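Local coordinates for serine protease (Nocardiopsis alba, PDB 2OUA), which probably cleaves peptide bonds as a secreted serine endopeptidase of the chymotrypsin-like S1 family, made as a zymogen, at residues G18-F30 / R66-S78. Residues are numbered along the deposited sequence; the frame is centred on the assembly and turned at random.
Sequences GFAATNASGQPGF and RGTSNFTLTNLVS
Leu73 places CG anti to its own carbonyl carbon (chi1 -54°), and its isobutyl group reaches the hairpin formed by strands 19-22 and 28-30, where CG rests 3.7 Å from Pro28 CB. The two methyls then part: CD2 lies near Gly29 O and Ala20 CB, whereas CD1 is pressed against Thr22 CG2 at a tight 3.4 Å. Phe71, its chi1 of -99° lying away from the staggered positions, turns the ring so that its edge meets Gly29 CA while Gly67 CA lies 3.3 Å above the centre of one face. The rings of Phe71 and Phe30 meet rim to rim without stacking, CE2 to CE2 3.7 Å, although their planes are nearly parallel (11°). Both segments belong to the N-terminal half of the chymotrypsin-like fold, where strand 28-32 pairs antiparallel with strand 62-69 and the chain leaving the latter folds back across the hairpin. Gly29 and Arg66 form a non-hydrogen-bonded pair, and next to it Gly67 N donates to Pro28 O at 2.7 Å, nearly straight. At the hairpin's turn, Asn23 ND2 donates to a lone pair of Gln27 OE1 in the carbonyl plane (2.8 Å), and Arg66 NE adds a weak bond to the same oxygen; Asn23 ND2 is also hydrogen-bonded to Glu53 OE2, on strand 48-56. Farther along, a water accepts from Ala20 N and donates to Leu76 O, and Val77 CG2 touches Phe19 CE2 at 3.9 Å.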
loop_
_atom_site.group_PDB
_atom_site.type_symbol
_atom_site.label_atom_id
_atom_site.label_comp_id
_atom_site.label_asym_id
_atom_site.label_seq_id
_atom_site.Cartn_x
_atom_site.Cartn_y
_atom_site.Cartn_z
ATOM N N GLY A 18 0.182 -1.703 3.371
ATOM C CA GLY A 18 1.130 -1.416 2.313
ATOM C C GLY A 18 2.461 -2.045 2.682
ATOM O O GLY A 18 2.801 -3.123 2.203
ATOM N N PHE A 19 3.213 -1.377 3.551
ATOM C CA PHE A 19 4.503 -1.893 3.995
ATOM C C PHE A 19 4.750 -1.535 5.447
ATOM O O PHE A 19 4.450 -0.420 5.879
ATOM C CB PHE A 19 5.652 -1.313 3.161
ATOM C CG PHE A 19 5.604 -1.686 1.715
ATOM C CD1 PHE A 19 5.053 -0.821 0.778
ATOM C CD2 PHE A 19 6.092 -2.917 1.288
ATOM C CE1 PHE A 19 4.988 -1.175 -0.563
ATOM C CE2 PHE A 19 6.030 -3.281 -0.053
ATOM C CZ PHE A 19 5.478 -2.407 -0.978
ATOM N N ALA A 20 5.291 -2.486 6.201
ATOM C CA ALA A 20 5.611 -2.238 7.599
ATOM C C ALA A 20 6.697 -1.167 7.606
ATOM O O ALA A 20 7.620 -1.204 6.786
ATOM C CB ALA A 20 6.130 -3.518 8.252
ATOM N N ALA A 21 6.583 -0.216 8.525
ATOM C CA ALA A 21 7.559 0.864 8.640
ATOM C C ALA A 21 7.529 1.460 10.047
ATOM O O ALA A 21 6.575 1.261 10.794
ATOM C CB ALA A 21 7.261 1.956 7.608
ATOM N N THR A 22 8.585 2.188 10.402
ATOM C CA THR A 22 8.670 2.830 11.706
ATOM C C THR A 22 8.753 4.337 11.477
ATOM O O THR A 22 9.306 4.777 10.469
ATOM C CB THR A 22 9.927 2.362 12.484
ATOM O OG1 THR A 22 11.106 2.679 11.731
ATOM C CG2 THR A 22 9.884 0.861 12.707
ATOM N N ASN A 23 8.194 5.132 12.385
ATOM C CA ASN A 23 8.260 6.581 12.214
ATOM C C ASN A 23 9.519 7.140 12.869
ATOM O O ASN A 23 10.334 6.385 13.405
ATOM C CB ASN A 23 7.012 7.271 12.785
ATOM C CG ASN A 23 6.851 7.066 14.279
ATOM O OD1 ASN A 23 7.811 6.755 14.986
ATOM N ND2 ASN A 23 5.631 7.261 14.771
ATOM N N ALA A 24 9.674 8.459 12.821
ATOM C CA ALA A 24 10.843 9.128 13.383
ATOM C C ALA A 24 11.094 8.821 14.859
ATOM O O ALA A 24 12.233 8.885 15.321
ATOM C CB ALA A 24 10.724 10.636 13.178
ATOM N N SER A 25 10.040 8.493 15.599
ATOM C CA SER A 25 10.179 8.174 17.017
ATOM C C SER A 25 10.466 6.692 17.244
ATOM O O SER A 25 10.560 6.236 18.385
ATOM C CB SER A 25 8.911 8.567 17.783
ATOM O OG SER A 25 8.768 9.976 17.849
ATOM N N GLY A 26 10.599 5.942 16.153
ATOM C CA GLY A 26 10.876 4.520 16.268
ATOM C C GLY A 26 9.637 3.702 16.577
ATOM O O GLY A 26 9.727 2.549 17.002
ATOM N N GLN A 27 8.470 4.295 16.363
ATOM C CA GLN A 27 7.214 3.609 16.631
ATOM C C GLN A 27 6.788 2.816 15.396
ATOM O O GLN A 27 6.853 3.317 14.271
ATOM C CB GLN A 27 6.156 4.638 17.031
ATOM C CG GLN A 27 6.652 5.546 18.149
ATOM C CD GLN A 27 5.733 6.713 18.430
ATOM O OE1 GLN A 27 5.252 7.377 17.512
ATOM N NE2 GLN A 27 5.496 6.983 19.708
ATOM N N PRO A 28 6.350 1.563 15.597
ATOM C CA PRO A 28 5.914 0.670 14.521
ATOM C C PRO A 28 4.576 1.041 13.898
ATOM O O PRO A 28 3.685 1.559 14.566
ATOM C CB PRO A 28 5.865 -0.686 15.216
ATOM C CG PRO A 28 5.331 -0.312 16.563
ATOM C CD PRO A 28 6.147 0.927 16.912
ATOM N N GLY A 29 4.446 0.761 12.604
ATOM C CA GLY A 29 3.215 1.057 11.895
ATOM C C GLY A 29 3.346 0.569 10.470
ATOM O O GLY A 29 4.121 -0.349 10.194
ATOM N N PHE A 30 2.593 1.167 9.553
ATOM C CA PHE A 30 2.688 0.775 8.151
ATOM C C PHE A 30 2.121 1.844 7.237
ATOM O O PHE A 30 1.219 2.586 7.624
ATOM C CB PHE A 30 1.970 -0.566 7.913
ATOM C CG PHE A 30 0.490 -0.550 8.229
ATOM C CD1 PHE A 30 -0.424 0.024 7.346
ATOM C CD2 PHE A 30 0.014 -1.135 9.400
ATOM C CE1 PHE A 30 -1.797 0.010 7.621
ATOM C CE2 PHE A 30 -1.359 -1.153 9.689
ATOM C CZ PHE A 30 -2.267 -0.580 8.796
ATOM N N ARG A 66 0.056 4.332 12.689
ATOM C CA ARG A 66 0.953 4.055 13.808
ATOM C C ARG A 66 0.294 3.044 14.741
ATOM O O ARG A 66 -0.862 3.209 15.130
ATOM C CB ARG A 66 1.256 5.351 14.567
ATOM C CG ARG A 66 1.797 5.145 15.975
ATOM C CD ARG A 66 2.079 6.480 16.644
ATOM N NE ARG A 66 2.371 6.335 18.067
ATOM C CZ ARG A 66 1.448 6.136 19.006
ATOM N NH1 ARG A 66 0.167 6.058 18.674
ATOM N NH2 ARG A 66 1.810 6.016 20.275
ATOM N N GLY A 67 1.027 1.994 15.085
ATOM C CA GLY A 67 0.475 0.987 15.973
ATOM C C GLY A 67 0.405 1.499 17.398
ATOM O O GLY A 67 1.342 2.137 17.875
ATOM N N THR A 68 -0.707 1.238 18.073
ATOM C CA THR A 68 -0.868 1.662 19.457
ATOM C C THR A 68 -0.803 0.433 20.359
ATOM O O THR A 68 -0.519 0.536 21.554
ATOM C CB THR A 68 -2.202 2.409 19.675
ATOM O OG1 THR A 68 -3.288 1.604 19.211
ATOM C CG2 THR A 68 -2.194 3.738 18.922
ATOM N N SER A 69 -1.068 -0.737 19.778
ATOM C CA SER A 69 -0.996 -1.977 20.537
ATOM C C SER A 69 -0.860 -3.210 19.647
ATOM O O SER A 69 -1.529 -3.337 18.619
ATOM C CB SER A 69 -2.220 -2.134 21.449
ATOM O OG SER A 69 -3.404 -2.346 20.705
ATOM N N ASN A 70 0.034 -4.104 20.058
ATOM C CA ASN A 70 0.288 -5.357 19.361
ATOM C C ASN A 70 0.642 -5.281 17.880
ATOM O O ASN A 70 0.052 -5.976 17.053
ATOM C CB ASN A 70 -0.899 -6.299 19.554
ATOM C CG ASN A 70 -1.165 -6.593 21.014
ATOM O OD1 ASN A 70 -0.238 -6.833 21.784
ATOM N ND2 ASN A 70 -2.435 -6.580 21.401
ATOM N N PHE A 71 1.611 -4.438 17.547
ATOM C CA PHE A 71 2.075 -4.323 16.171
ATOM C C PHE A 71 3.470 -4.936 16.108
ATOM O O PHE A 71 4.400 -4.425 16.729
ATOM C CB PHE A 71 2.147 -2.855 15.738
ATOM C CG PHE A 71 0.958 -2.386 14.939
ATOM C CD1 PHE A 71 -0.336 -2.738 15.311
ATOM C CD2 PHE A 71 1.135 -1.560 13.834
ATOM C CE1 PHE A 71 -1.437 -2.267 14.594
ATOM C CE2 PHE A 71 0.040 -1.084 13.111
ATOM C CZ PHE A 71 -1.246 -1.437 13.491
ATOM N N THR A 72 3.607 -6.040 15.382
ATOM C CA THR A 72 4.907 -6.688 15.223
ATOM C C THR A 72 5.279 -6.545 13.753
ATOM O O THR A 72 4.625 -7.118 12.891
ATOM C CB THR A 72 4.845 -8.181 15.585
ATOM O OG1 THR A 72 4.530 -8.323 16.975
ATOM C CG2 THR A 72 6.183 -8.848 15.306
ATOM N N LEU A 73 6.328 -5.779 13.472
ATOM C CA LEU A 73 6.732 -5.549 12.091
ATOM C C LEU A 73 7.471 -6.712 11.449
ATOM O O LEU A 73 8.133 -7.501 12.127
ATOM C CB LEU A 73 7.600 -4.291 11.993
ATOM C CG LEU A 73 7.023 -2.995 12.577
ATOM C CD1 LEU A 73 7.947 -1.841 12.235
ATOM C CD2 LEU A 73 5.630 -2.736 12.022
ATOM N N THR A 74 7.337 -6.809 10.131
ATOM C CA THR A 74 8.006 -7.838 9.344
ATOM C C THR A 74 8.448 -7.156 8.060
ATOM O O THR A 74 8.033 -6.027 7.782
ATOM C CB THR A 74 7.064 -9.000 8.944
ATOM O OG1 THR A 74 6.207 -8.577 7.871
ATOM C CG2 THR A 74 6.214 -9.443 10.128
ATOM N N ASN A 75 9.293 -7.823 7.281
ATOM C CA ASN A 75 9.729 -7.261 6.009
ATOM C C ASN A 75 9.105 -8.144 4.933
ATOM O O ASN A 75 9.704 -8.405 3.892
ATOM C CB ASN A 75 11.261 -7.271 5.901
ATOM C CG ASN A 75 11.821 -8.649 5.604
ATOM O OD1 ASN A 75 11.406 -9.643 6.198
ATOM N ND2 ASN A 75 12.784 -8.710 4.688
ATOM N N LEU A 76 7.883 -8.591 5.200
ATOM C CA LEU A 76 7.168 -9.472 4.289
ATOM C C LEU A 76 5.931 -8.875 3.621
ATOM O O LEU A 76 5.324 -7.928 4.120
ATOM C CB LEU A 76 6.738 -10.740 5.032
ATOM C CG LEU A 76 7.810 -11.526 5.785
ATOM C CD1 LEU A 76 7.155 -12.682 6.539
ATOM C CD2 LEU A 76 8.854 -12.041 4.809
ATOM N N VAL A 77 5.568 -9.473 2.491
ATOM C CA VAL A 77 4.388 -9.115 1.714
ATOM C C VAL A 77 3.765 -10.448 1.309
ATOM O O VAL A 77 4.436 -11.289 0.711
ATOM C CB VAL A 77 4.756 -8.323 0.434
ATOM C CG1 VAL A 77 3.501 -8.115 -0.437
ATOM C CG2 VAL A 77 5.363 -6.981 0.813
ATOM N N SER A 78 2.491 -10.648 1.642
ATOM C CA SER A 78 1.813 -11.898 1.303
ATOM C C SER A 78 1.570 -12.060 -0.190
ATOM O O SER A 78 1.186 -11.108 -0.869
ATOM C CB SER A 78 0.473 -11.991 2.031
ATOM O OG SER A 78 -0.210 -13.182 1.676
HETATM O O HOH W 1 6.084 -4.984 4.760
#